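Long-range contacts in lipid II:glycine glycyltransferase (Staphylococcus aureus, PDB 6SNR), which probably adds the first glycine of the pentaglycine bridge to the lysine of membrane-bound lipid II, taking it from glycyl-tRNA, in staphylococcal cell-wall synthesis: residues Ile105-Val111 against Lys384-Tyr390; Cys70-Arg74 against Tyr141-Arg145; Leu24-Ala30 against Ala55-Phe59. All coordinates share one frame; numbering follows the deposited sequence.

Contact 1. Residues Ile105-Val111 against Lys384-Tyr390; sequences IKIDPDV and KIGEFDY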
loop_
_atom_site.group_PDB
_atom_site.type_symbol
_atom_site.label_atom_id
_atom_site.label_comp_id
_atom_site.label_asym_id
_atom_site.label_seq_id
_atom_site.Cartn_x
_atom_site.Cartn_y
_atom_site.Cartn_z
ATOM N N ILE A 105 1.492 -18.623 -21.599
ATOM C CA ILE A 105 0.516 -17.744 -20.937
ATOM C C ILE A 105 0.700 -17.986 -19.436
ATOM O O ILE A 105 0.441 -19.065 -18.927
ATOM C CB ILE A 105 -0.928 -18.089 -21.306
ATOM C CG1 ILE A 105 -1.161 -17.844 -22.801
ATOM C CG2 ILE A 105 -1.922 -17.280 -20.454
ATOM C CD1 ILE A 105 -2.385 -18.559 -23.296
ATOM N N LYS A 106 1.122 -16.930 -18.757
ATOM C CA LYS A 106 1.470 -16.998 -17.329
ATOM C C LYS A 106 0.391 -16.272 -16.539
ATOM O O LYS A 106 0.121 -15.081 -16.823
ATOM C CB LYS A 106 2.822 -16.329 -17.105
ATOM C CG LYS A 106 3.284 -16.284 -15.611
ATOM C CD LYS A 106 4.618 -15.631 -15.483
ATOM C CE LYS A 106 5.721 -16.391 -16.180
ATOM N NZ LYS A 106 5.946 -17.762 -15.629
ATOM N N ILE A 107 -0.141 -16.938 -15.504
ATOM C CA ILE A 107 -1.152 -16.282 -14.661
ATOM C C ILE A 107 -0.778 -16.427 -13.174
ATOM O O ILE A 107 0.043 -17.282 -12.804
ATOM C CB ILE A 107 -2.550 -16.856 -14.862
ATOM C CG1 ILE A 107 -2.636 -18.298 -14.299
ATOM C CG2 ILE A 107 -2.997 -16.846 -16.335
ATOM C CD1 ILE A 107 -4.005 -18.877 -14.297
ATOM N N ASP A 108 -1.354 -15.550 -12.342
ATOM C CA ASP A 108 -0.998 -15.499 -10.911
ATOM C C ASP A 108 -2.121 -14.799 -10.112
ATOM O O ASP A 108 -1.887 -13.748 -9.490
ATOM C CB ASP A 108 0.419 -14.910 -10.639
ATOM C CG ASP A 108 0.699 -13.570 -11.260
ATOM O OD1 ASP A 108 -0.143 -13.016 -12.004
ATOM O OD2 ASP A 108 1.790 -13.036 -11.099
ATOM N N PRO A 109 -3.330 -15.355 -10.133
ATOM C CA PRO A 109 -4.460 -14.637 -9.587
ATOM C C PRO A 109 -4.376 -14.511 -8.062
ATOM O O PRO A 109 -3.700 -15.309 -7.410
ATOM C CB PRO A 109 -5.643 -15.483 -10.008
ATOM C CG PRO A 109 -5.095 -16.882 -10.093
ATOM C CD PRO A 109 -3.719 -16.668 -10.643
ATOM N N ASP A 110 -5.045 -13.516 -7.509
ATOM C CA ASP A 110 -5.080 -13.336 -6.057
ATOM C C ASP A 110 -6.159 -14.242 -5.462
ATOM O O ASP A 110 -7.272 -13.799 -5.185
ATOM C CB ASP A 110 -5.373 -11.886 -5.728
ATOM C CG ASP A 110 -5.261 -11.562 -4.242
ATOM O OD1 ASP A 110 -4.879 -12.427 -3.398
ATOM O OD2 ASP A 110 -5.623 -10.417 -3.936
ATOM N N VAL A 111 -5.820 -15.526 -5.302
ATOM C CA VAL A 111 -6.683 -16.522 -4.695
ATOM C C VAL A 111 -5.878 -17.150 -3.562
ATOM O O VAL A 111 -4.785 -17.597 -3.760
ATOM C CB VAL A 111 -7.164 -17.606 -5.700
ATOM C CG1 VAL A 111 -7.985 -18.712 -5.016
ATOM C CG2 VAL A 111 -7.971 -16.935 -6.793
ATOM N N LYS A 384 -1.077 -17.060 -1.344
ATOM C CA LYS A 384 -1.769 -17.211 -2.606
ATOM C C LYS A 384 -1.403 -18.541 -3.258
ATOM O O LYS A 384 -0.392 -19.173 -2.912
ATOM C CB LYS A 384 -1.361 -16.063 -3.536
ATOM C CG LYS A 384 -1.942 -14.678 -3.216
ATOM C CD LYS A 384 -1.791 -14.083 -1.861
ATOM C CE LYS A 384 -1.817 -12.544 -1.902
ATOM N NZ LYS A 384 -3.131 -11.949 -1.634
ATOM N N ILE A 385 -2.214 -18.962 -4.210
ATOM C CA ILE A 385 -1.964 -20.252 -4.868
ATOM C C ILE A 385 -0.709 -20.230 -5.727
ATOM O O ILE A 385 -0.094 -21.284 -5.956
ATOM C CB ILE A 385 -3.208 -20.701 -5.674
ATOM C CG1 ILE A 385 -3.681 -19.659 -6.690
ATOM C CG2 ILE A 385 -4.324 -21.044 -4.715
ATOM C CD1 ILE A 385 -4.701 -20.218 -7.692
ATOM N N GLY A 386 -0.297 -19.049 -6.223
ATOM C CA GLY A 386 0.930 -18.912 -6.953
ATOM C C GLY A 386 0.797 -18.691 -8.452
ATOM O O GLY A 386 -0.172 -18.125 -8.901
ATOM N N GLU A 387 1.834 -19.096 -9.169
ATOM C CA GLU A 387 2.053 -18.794 -10.571
ATOM C C GLU A 387 1.871 -20.052 -11.396
ATOM O O GLU A 387 2.353 -21.126 -11.007
ATOM C CB GLU A 387 3.447 -18.197 -10.758
ATOM C CG GLU A 387 3.718 -17.656 -12.150
ATOM C CD GLU A 387 5.037 -16.951 -12.185
ATOM O OE1 GLU A 387 5.167 -15.838 -11.614
ATOM O OE2 GLU A 387 5.968 -17.464 -12.809
ATOM N N PHE A 388 1.175 -19.936 -12.537
ATOM C CA PHE A 388 0.872 -21.070 -13.398
ATOM C C PHE A 388 1.147 -20.679 -14.849
ATOM O O PHE A 388 0.864 -19.554 -15.267
ATOM C CB PHE A 388 -0.626 -21.418 -13.321
ATOM C CG PHE A 388 -1.122 -21.762 -11.932
ATOM C CD1 PHE A 388 -1.394 -20.776 -11.015
ATOM C CD2 PHE A 388 -1.329 -23.092 -11.558
ATOM C CE1 PHE A 388 -1.798 -21.090 -9.748
ATOM C CE2 PHE A 388 -1.785 -23.404 -10.284
ATOM C CZ PHE A 388 -2.007 -22.398 -9.379
ATOM N N ASP A 389 1.651 -21.635 -15.643
ATOM C CA ASP A 389 1.976 -21.382 -17.037
ATOM C C ASP A 389 1.243 -22.385 -17.919
ATOM O O ASP A 389 1.261 -23.581 -17.639
ATOM C CB ASP A 389 3.467 -21.493 -17.296
ATOM C CG ASP A 389 4.266 -20.463 -16.557
ATOM O OD1 ASP A 389 4.025 -19.279 -16.835
ATOM O OD2 ASP A 389 5.171 -20.832 -15.772
ATOM N N TYR A 390 0.579 -21.885 -18.958
ATOM C CA TYR A 390 0.024 -22.728 -20.030
ATOM C C TYR A 390 1.052 -22.625 -21.138
ATOM O O TYR A 390 1.251 -21.577 -21.757
ATOM C CB TYR A 390 -1.361 -22.278 -20.468
ATOM C CG TYR A 390 -1.956 -23.209 -21.492
ATOM C CD1 TYR A 390 -1.652 -23.052 -22.829
ATOM C CD2 TYR A 390 -2.817 -24.241 -21.121
ATOM C CE1 TYR A 390 -2.178 -23.916 -23.775
ATOM C CE2 TYR A 390 -3.364 -25.095 -22.080
ATOM C CZ TYR A 390 -3.016 -24.922 -23.401
ATOM O OH TYR A 390 -3.545 -25.752 -24.386
HETATM O O HOH W 1 3.756 -14.349 -9.848
HETATM O O HOH W 2 -1.301 -16.428 -7.089
#
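K106 sends its CG anti to the backbone N (chi1 178°), runs straight to CD, then bends at both outer torsions, and this hooks NZ over the neighbouring strand between the carboxylates of D389 and E387. The pair belongs to the first of the two GNAT-like sheets of a FemABX protein, where strands 102-107 and 388-391 run antiparallel. D389 lies alongside K106, pointing the same way, and offers OD1 through its syn lone pair at 2.7 Å from NZ. E387 crosses the lysine, and NZ meets its OE2 from above the carboxylate plane, at 2.8 Å. E401 adds a third carboxylate to this salt-bridge network, and Y397 holds the other oxygen of D389.

Beneath the charges is a regular ladder. I105 and Y390 exchange two backbone hydrogen bonds, and I107 and F388 do the same, the shorter of theirs running from I107 N to F388 O at 2.8 Å. On the face of the sheet opposite K106 and D389, the CG1 branch of I107 rests against CB of F388 at 3.8 Å, and helix 117-125 covers both residues. Beyond the ladder I385 N still bonds V111 O, and I385 CD1 reaches V111 CB and the ring of P109. K384 NZ forms a salt bridge to D110 OD1; D110 also pairs with K315.

The like charges of D108 OD2, bonded to Y71 OH, and E387 OE1, bonded to I142 N, come within 4.4 Å. A shared water probably eases their repulsion: it donates to both, its oxygen 2.7 Å from D108 OD2 and 2.7 Å from E387 OE1.

Contact 2. Residues Cys70-Arg74 against Tyr141-Arg145; sequences CYISR and YIQPR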
loop_
_atom_site.group_PDB
_atom_site.type_symbol
_atom_site.label_atom_id
_atom_site.label_comp_id
_atom_site.label_asym_id
_atom_site.label_seq_id
_atom_site.Cartn_x
_atom_site.Cartn_y
_atom_site.Cartn_z
ATOM N N CYS A 70 3.334 -13.896 -22.720
ATOM C CA CYS A 70 1.983 -13.419 -22.368
ATOM C C CYS A 70 1.832 -13.499 -20.864
ATOM O O CYS A 70 1.760 -14.590 -20.286
ATOM C CB CYS A 70 0.893 -14.255 -23.054
ATOM S SG CYS A 70 -0.793 -13.733 -22.659
ATOM N N TYR A 71 1.760 -12.342 -20.192
ATOM C CA TYR A 71 1.646 -12.342 -18.745
ATOM C C TYR A 71 0.336 -11.671 -18.329
ATOM O O TYR A 71 0.135 -10.471 -18.621
ATOM C CB TYR A 71 2.852 -11.641 -18.140
ATOM C CG TYR A 71 2.873 -11.530 -16.621
ATOM C CD1 TYR A 71 2.311 -12.507 -15.799
ATOM C CD2 TYR A 71 3.384 -10.371 -16.029
ATOM C CE1 TYR A 71 2.285 -12.366 -14.405
ATOM C CE2 TYR A 71 3.371 -10.223 -14.635
ATOM C CZ TYR A 71 2.846 -11.234 -13.844
ATOM O OH TYR A 71 2.807 -11.038 -12.458
ATOM N N ILE A 72 -0.513 -12.444 -17.700
ATOM C CA ILE A 72 -1.836 -12.005 -17.202
ATOM C C ILE A 72 -1.651 -11.720 -15.722
ATOM O O ILE A 72 -1.958 -12.556 -14.870
ATOM C CB ILE A 72 -2.964 -13.018 -17.458
ATOM C CG1 ILE A 72 -2.979 -13.447 -18.946
ATOM C CG2 ILE A 72 -4.329 -12.452 -17.030
ATOM C CD1 ILE A 72 -4.093 -14.368 -19.366
ATOM N N SER A 73 -1.136 -10.527 -15.433
ATOM C CA SER A 73 -0.628 -10.211 -14.046
ATOM C C SER A 73 -1.799 -10.022 -13.083
ATOM O O SER A 73 -2.634 -9.092 -13.220
ATOM C CB SER A 73 0.261 -8.945 -14.066
ATOM O OG SER A 73 -0.383 -7.798 -14.671
ATOM N N ARG A 74 -1.899 -10.929 -12.097
ATOM C CA ARG A 74 -3.030 -11.016 -11.170
ATOM C C ARG A 74 -4.409 -11.257 -11.839
ATOM O O ARG A 74 -5.445 -10.986 -11.272
ATOM C CB ARG A 74 -3.061 -9.801 -10.226
ATOM C CG ARG A 74 -1.858 -9.757 -9.271
ATOM C CD ARG A 74 -2.100 -10.683 -8.139
ATOM N NE ARG A 74 -1.067 -10.600 -7.090
ATOM C CZ ARG A 74 -0.318 -11.615 -6.658
ATOM N NH1 ARG A 74 -0.405 -12.821 -7.207
ATOM N NH2 ARG A 74 0.512 -11.368 -5.612
ATOM N N TYR A 141 9.027 -16.896 -9.012
ATOM C CA TYR A 141 7.853 -16.304 -9.614
ATOM C C TYR A 141 7.900 -14.785 -9.527
ATOM O O TYR A 141 8.641 -14.219 -8.767
ATOM C CB TYR A 141 6.585 -16.894 -9.018
ATOM C CG TYR A 141 6.658 -17.498 -7.604
ATOM C CD1 TYR A 141 6.679 -16.691 -6.518
ATOM C CD2 TYR A 141 6.566 -18.884 -7.405
ATOM C CE1 TYR A 141 6.655 -17.197 -5.240
ATOM C CE2 TYR A 141 6.549 -19.426 -6.107
ATOM C CZ TYR A 141 6.624 -18.562 -5.040
ATOM O OH TYR A 141 6.561 -19.064 -3.767
ATOM N N ILE A 142 7.070 -14.125 -10.364
ATOM C CA ILE A 142 7.145 -12.693 -10.533
ATOM C C ILE A 142 6.612 -11.884 -9.334
ATOM O O ILE A 142 7.264 -10.936 -8.889
ATOM C CB ILE A 142 6.417 -12.269 -11.824
ATOM C CG1 ILE A 142 7.056 -12.957 -13.029
ATOM C CG2 ILE A 142 6.442 -10.753 -11.989
ATOM C CD1 ILE A 142 6.322 -12.664 -14.348
ATOM N N GLN A 143 5.433 -12.222 -8.880
ATOM C CA GLN A 143 4.816 -11.513 -7.774
ATOM C C GLN A 143 5.102 -12.233 -6.463
ATOM O O GLN A 143 5.340 -13.434 -6.441
ATOM C CB GLN A 143 3.308 -11.400 -7.937
ATOM C CG GLN A 143 2.845 -10.674 -9.211
ATOM C CD GLN A 143 3.304 -9.260 -9.328
ATOM O OE1 GLN A 143 3.437 -8.531 -8.319
ATOM N NE2 GLN A 143 3.568 -8.815 -10.571
ATOM N N PRO A 144 4.991 -11.486 -5.359
ATOM C CA PRO A 144 4.988 -12.220 -4.072
ATOM C C PRO A 144 3.804 -13.178 -3.981
ATOM O O PRO A 144 2.663 -12.886 -4.395
ATOM C CB PRO A 144 4.833 -11.111 -3.035
ATOM C CG PRO A 144 5.183 -9.812 -3.706
ATOM C CD PRO A 144 4.850 -10.039 -5.177
ATOM N N ARG A 145 4.058 -14.373 -3.431
ATOM C CA ARG A 145 3.030 -15.365 -3.199
ATOM C C ARG A 145 2.422 -15.222 -1.813
ATOM O O ARG A 145 1.445 -15.867 -1.506
ATOM C CB ARG A 145 3.591 -16.804 -3.397
ATOM C CG ARG A 145 2.498 -17.839 -3.464
ATOM C CD ARG A 145 2.978 -19.257 -3.805
ATOM N NE ARG A 145 3.730 -19.854 -2.695
ATOM C CZ ARG A 145 3.156 -20.430 -1.642
ATOM N NH1 ARG A 145 1.842 -20.452 -1.512
ATOM N NH2 ARG A 145 3.917 -20.928 -0.672
HETATM O O HOH W 3 0.895 -15.065 -6.045
HETATM O O HOH W 4 1.240 -8.384 -6.445
#
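The ring of Y71 lies flat beneath I142, whose CD1 stands over its centre, 3.8 Å from the centroid and only 12° off the ring normal. This is a CH-pi contact between strand 68-78 of the first GNAT-like sheet and the loop that leads into strand 146-151 of the second. The two side chains arrive from opposite directions, and CB of S73 lies over the rim of the other face, so the ring sits between a residue of the loop and one just past its own strand residues.

Q143 approaches quite differently, at the edge. The bend of its chain at chi2 (-61°) brings the amide to the hydroxyl end of the ring. Amide and ring are nearly coplanar, their planes 9° apart. NE2 donates to Y71 OH at 3.0 Å, with the hydroxyl oxygen lying in the amide plane. D108 binds the same hydroxyl. Q143 and D108 thus fix the position of the phenol oxygen, while I142 CD1 and S73 CB limit the rotation of the ring.

R74 uses a face and an edge as well. CB of Q143 sits over the rim of one guanidinium face, 3.6 Å from NH2, while the amide plane is steeply inclined to the guanidinium plane. One water, at the guanidinium edge and in its plane, accepts from NH1 and donates to P144 O; a second donates to Q143 OE1 and accepts only weakly from NH2. A direct bond joins the segments as well: NH2 donates to P144 O at 2.9 Å, in the plane of the guanidinium and of the carbonyl alike.

Contact 3. Residues Leu24-Ala30 against Ala55-Phe59; sequences LQLTKWA and AQLLF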
loop_
_atom_site.group_PDB
_atom_site.type_symbol
_atom_site.label_atom_id
_atom_site.label_comp_id
_atom_site.label_asym_id
_atom_site.label_seq_id
_atom_site.Cartn_x
_atom_site.Cartn_y
_atom_site.Cartn_z
ATOM N N LEU A 24 -3.369 -4.924 -10.666
ATOM C CA LEU A 24 -2.534 -5.267 -11.806
ATOM C C LEU A 24 -3.350 -5.709 -13.041
ATOM O O LEU A 24 -2.747 -5.917 -14.087
ATOM C CB LEU A 24 -1.498 -6.339 -11.397
ATOM C CG LEU A 24 -0.539 -6.031 -10.262
ATOM C CD1 LEU A 24 0.700 -6.951 -10.258
ATOM C CD2 LEU A 24 -0.211 -4.590 -9.963
ATOM N N GLN A 25 -4.691 -5.778 -12.911
ATOM C CA GLN A 25 -5.602 -6.035 -14.023
ATOM C C GLN A 25 -6.337 -4.787 -14.531
ATOM O O GLN A 25 -7.177 -4.901 -15.444
ATOM C CB GLN A 25 -6.561 -7.148 -13.715
ATOM C CG GLN A 25 -5.896 -8.530 -13.663
ATOM C CD GLN A 25 -5.535 -8.983 -15.078
ATOM O OE1 GLN A 25 -4.338 -9.005 -15.533
ATOM N NE2 GLN A 25 -6.545 -9.260 -15.776
ATOM N N LEU A 26 -6.059 -3.637 -13.943
ATOM C CA LEU A 26 -6.702 -2.375 -14.399
ATOM C C LEU A 26 -6.056 -1.843 -15.658
ATOM O O LEU A 26 -4.834 -1.899 -15.843
ATOM C CB LEU A 26 -6.652 -1.286 -13.298
ATOM C CG LEU A 26 -7.376 -1.629 -11.995
ATOM C CD1 LEU A 26 -7.232 -0.452 -11.024
ATOM C CD2 LEU A 26 -8.841 -1.917 -12.264
ATOM N N THR A 27 -6.880 -1.206 -16.508
ATOM C CA THR A 27 -6.361 -0.655 -17.713
ATOM C C THR A 27 -5.278 0.420 -17.532
ATOM O O THR A 27 -4.343 0.490 -18.305
ATOM C CB THR A 27 -7.469 -0.155 -18.685
ATOM O OG1 THR A 27 -8.103 1.025 -18.145
ATOM C CG2 THR A 27 -8.495 -1.193 -18.979
ATOM N N LYS A 28 -5.403 1.273 -16.493
ATOM C CA LYS A 28 -4.401 2.298 -16.270
ATOM C C LYS A 28 -3.091 1.705 -15.704
ATOM O O LYS A 28 -2.040 2.302 -15.872
ATOM C CB LYS A 28 -4.935 3.389 -15.328
ATOM C CG LYS A 28 -6.105 4.155 -15.868
ATOM C CD LYS A 28 -5.759 4.930 -17.108
ATOM C CE LYS A 28 -6.808 6.028 -17.322
ATOM N NZ LYS A 28 -6.914 6.974 -16.153
ATOM N N TRP A 29 -3.180 0.526 -15.081
ATOM C CA TRP A 29 -1.921 -0.178 -14.699
ATOM C C TRP A 29 -1.170 -0.612 -15.973
ATOM O O TRP A 29 0.068 -0.449 -16.103
ATOM C CB TRP A 29 -2.204 -1.368 -13.825
ATOM C CG TRP A 29 -0.950 -2.055 -13.439
ATOM C CD1 TRP A 29 -0.423 -3.177 -14.013
ATOM C CD2 TRP A 29 -0.013 -1.633 -12.444
ATOM N NE1 TRP A 29 0.774 -3.469 -13.442
ATOM C CE2 TRP A 29 1.052 -2.550 -12.472
ATOM C CE3 TRP A 29 0.035 -0.567 -11.533
ATOM C CZ2 TRP A 29 2.124 -2.465 -11.600
ATOM C CZ3 TRP A 29 1.104 -0.466 -10.694
ATOM C CH2 TRP A 29 2.145 -1.412 -10.732
ATOM N N ALA A 30 -1.898 -1.149 -16.947
ATOM C CA ALA A 30 -1.253 -1.447 -18.254
ATOM C C ALA A 30 -0.608 -0.241 -18.869
ATOM O O ALA A 30 0.494 -0.336 -19.422
ATOM C CB ALA A 30 -2.246 -2.085 -19.213
ATOM N N ALA A 55 -9.889 -10.537 -18.532
ATOM C CA ALA A 55 -8.450 -10.593 -18.320
ATOM C C ALA A 55 -7.757 -9.567 -19.187
ATOM O O ALA A 55 -8.163 -9.289 -20.320
ATOM C CB ALA A 55 -7.929 -12.011 -18.569
ATOM N N GLN A 56 -6.731 -8.955 -18.632
ATOM C CA GLN A 56 -5.844 -8.089 -19.310
ATOM C C GLN A 56 -4.492 -8.799 -19.485
ATOM O O GLN A 56 -3.864 -9.231 -18.526
ATOM C CB GLN A 56 -5.635 -6.823 -18.485
ATOM C CG GLN A 56 -4.735 -5.860 -19.126
ATOM C CD GLN A 56 -4.812 -4.530 -18.451
ATOM O OE1 GLN A 56 -4.253 -4.332 -17.357
ATOM N NE2 GLN A 56 -5.524 -3.633 -19.066
ATOM N N LEU A 57 -4.104 -8.978 -20.725
ATOM C CA LEU A 57 -2.876 -9.687 -21.129
ATOM C C LEU A 57 -1.816 -8.700 -21.443
ATOM O O LEU A 57 -2.033 -7.752 -22.238
ATOM C CB LEU A 57 -3.171 -10.544 -22.407
ATOM C CG LEU A 57 -4.032 -11.795 -22.309
ATOM C CD1 LEU A 57 -5.367 -11.670 -21.639
ATOM C CD2 LEU A 57 -4.201 -12.355 -23.737
ATOM N N LEU A 58 -0.626 -8.850 -20.863
ATOM C CA LEU A 58 0.487 -8.021 -21.181
ATOM C C LEU A 58 1.481 -8.869 -21.944
ATOM O O LEU A 58 1.859 -9.956 -21.512
ATOM C CB LEU A 58 1.178 -7.459 -19.926
ATOM C CG LEU A 58 0.283 -6.476 -19.154
ATOM C CD1 LEU A 58 0.931 -6.058 -17.820
ATOM C CD2 LEU A 58 0.022 -5.255 -19.997
ATOM N N PHE A 59 1.950 -8.325 -23.045
ATOM C CA PHE A 59 3.006 -8.966 -23.859
ATOM C C PHE A 59 4.307 -8.205 -23.888
ATOM O O PHE A 59 4.322 -6.960 -23.981
ATOM C CB PHE A 59 2.486 -9.083 -25.344
ATOM C CG PHE A 59 1.373 -10.034 -25.508
ATOM C CD1 PHE A 59 1.575 -11.356 -25.800
ATOM C CD2 PHE A 59 0.050 -9.618 -25.427
ATOM C CE1 PHE A 59 0.531 -12.232 -25.946
ATOM C CE2 PHE A 59 -0.986 -10.490 -25.554
ATOM C CZ PHE A 59 -0.780 -11.821 -25.823
#
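The carbonyl oxygen of L26 is approached from two quarters: A30 N donates to it at 3.2 Å, W29 N does so weakly, and the side-chain amide of Q56 comes up from the strand. L26 stands at the N-cap position, so this oxygen opens the first turn of helix 27-33. As modelled, Q56 OE1 is 2.9 Å from L26 O, but the amide is probably turned over; the other orientation may give a hydrogen bond.

Q56 gets there by a straight reach. With CG opposite the backbone N (chi1 -179°) and the chain extended beyond it, the amide spans the gap to the helix start, where its CD packs on A30 CB at 3.6 Å. The side chain of Q25 slides past in the reverse direction and sets its own amide against the backbone N and O of Q56. That amide too is probably reversed in the model; turned over, it may hydrogen-bond both N and O of Q56. L58 CD2 also touches A30 CB, at 4.0 Å, the one apolar side-chain contact between the segments.

Helix 27-33 is thus laid against strand 50-61 of the first sheet. Helix 8-17 flanks its start, with D12 binding T27 OG1 and V15 touching L26, while A40 of strand 39-47 meets both A30 and L58, and V77 of strand 68-78 borders Q25.

How the contacts relate
All three contacts engage the same mixed sheet, at successive strands: contact 3 on 50-61, contact 2 on 68-78, contact 1 on 102-107 and 388-391. Contacts 1 and 3 are buried, whereas contact 2 is partly so, with I142 exposed. Their chemistry follows their place. Contact 1 joins two strands and their loop extensions by paired backbone bonds and salt bridges; contact 2 sets a loop on a strand through flat groups and water; contact 3 lays a helix start on a strand with amides and an alanine-leucine contact. Contact 2 touches both others: D108 OD1 of contact 1 probably accepts from R74 N, and Y71 N probably donates to L58 O of contact 3. Contacts 1 and 3 do not touch.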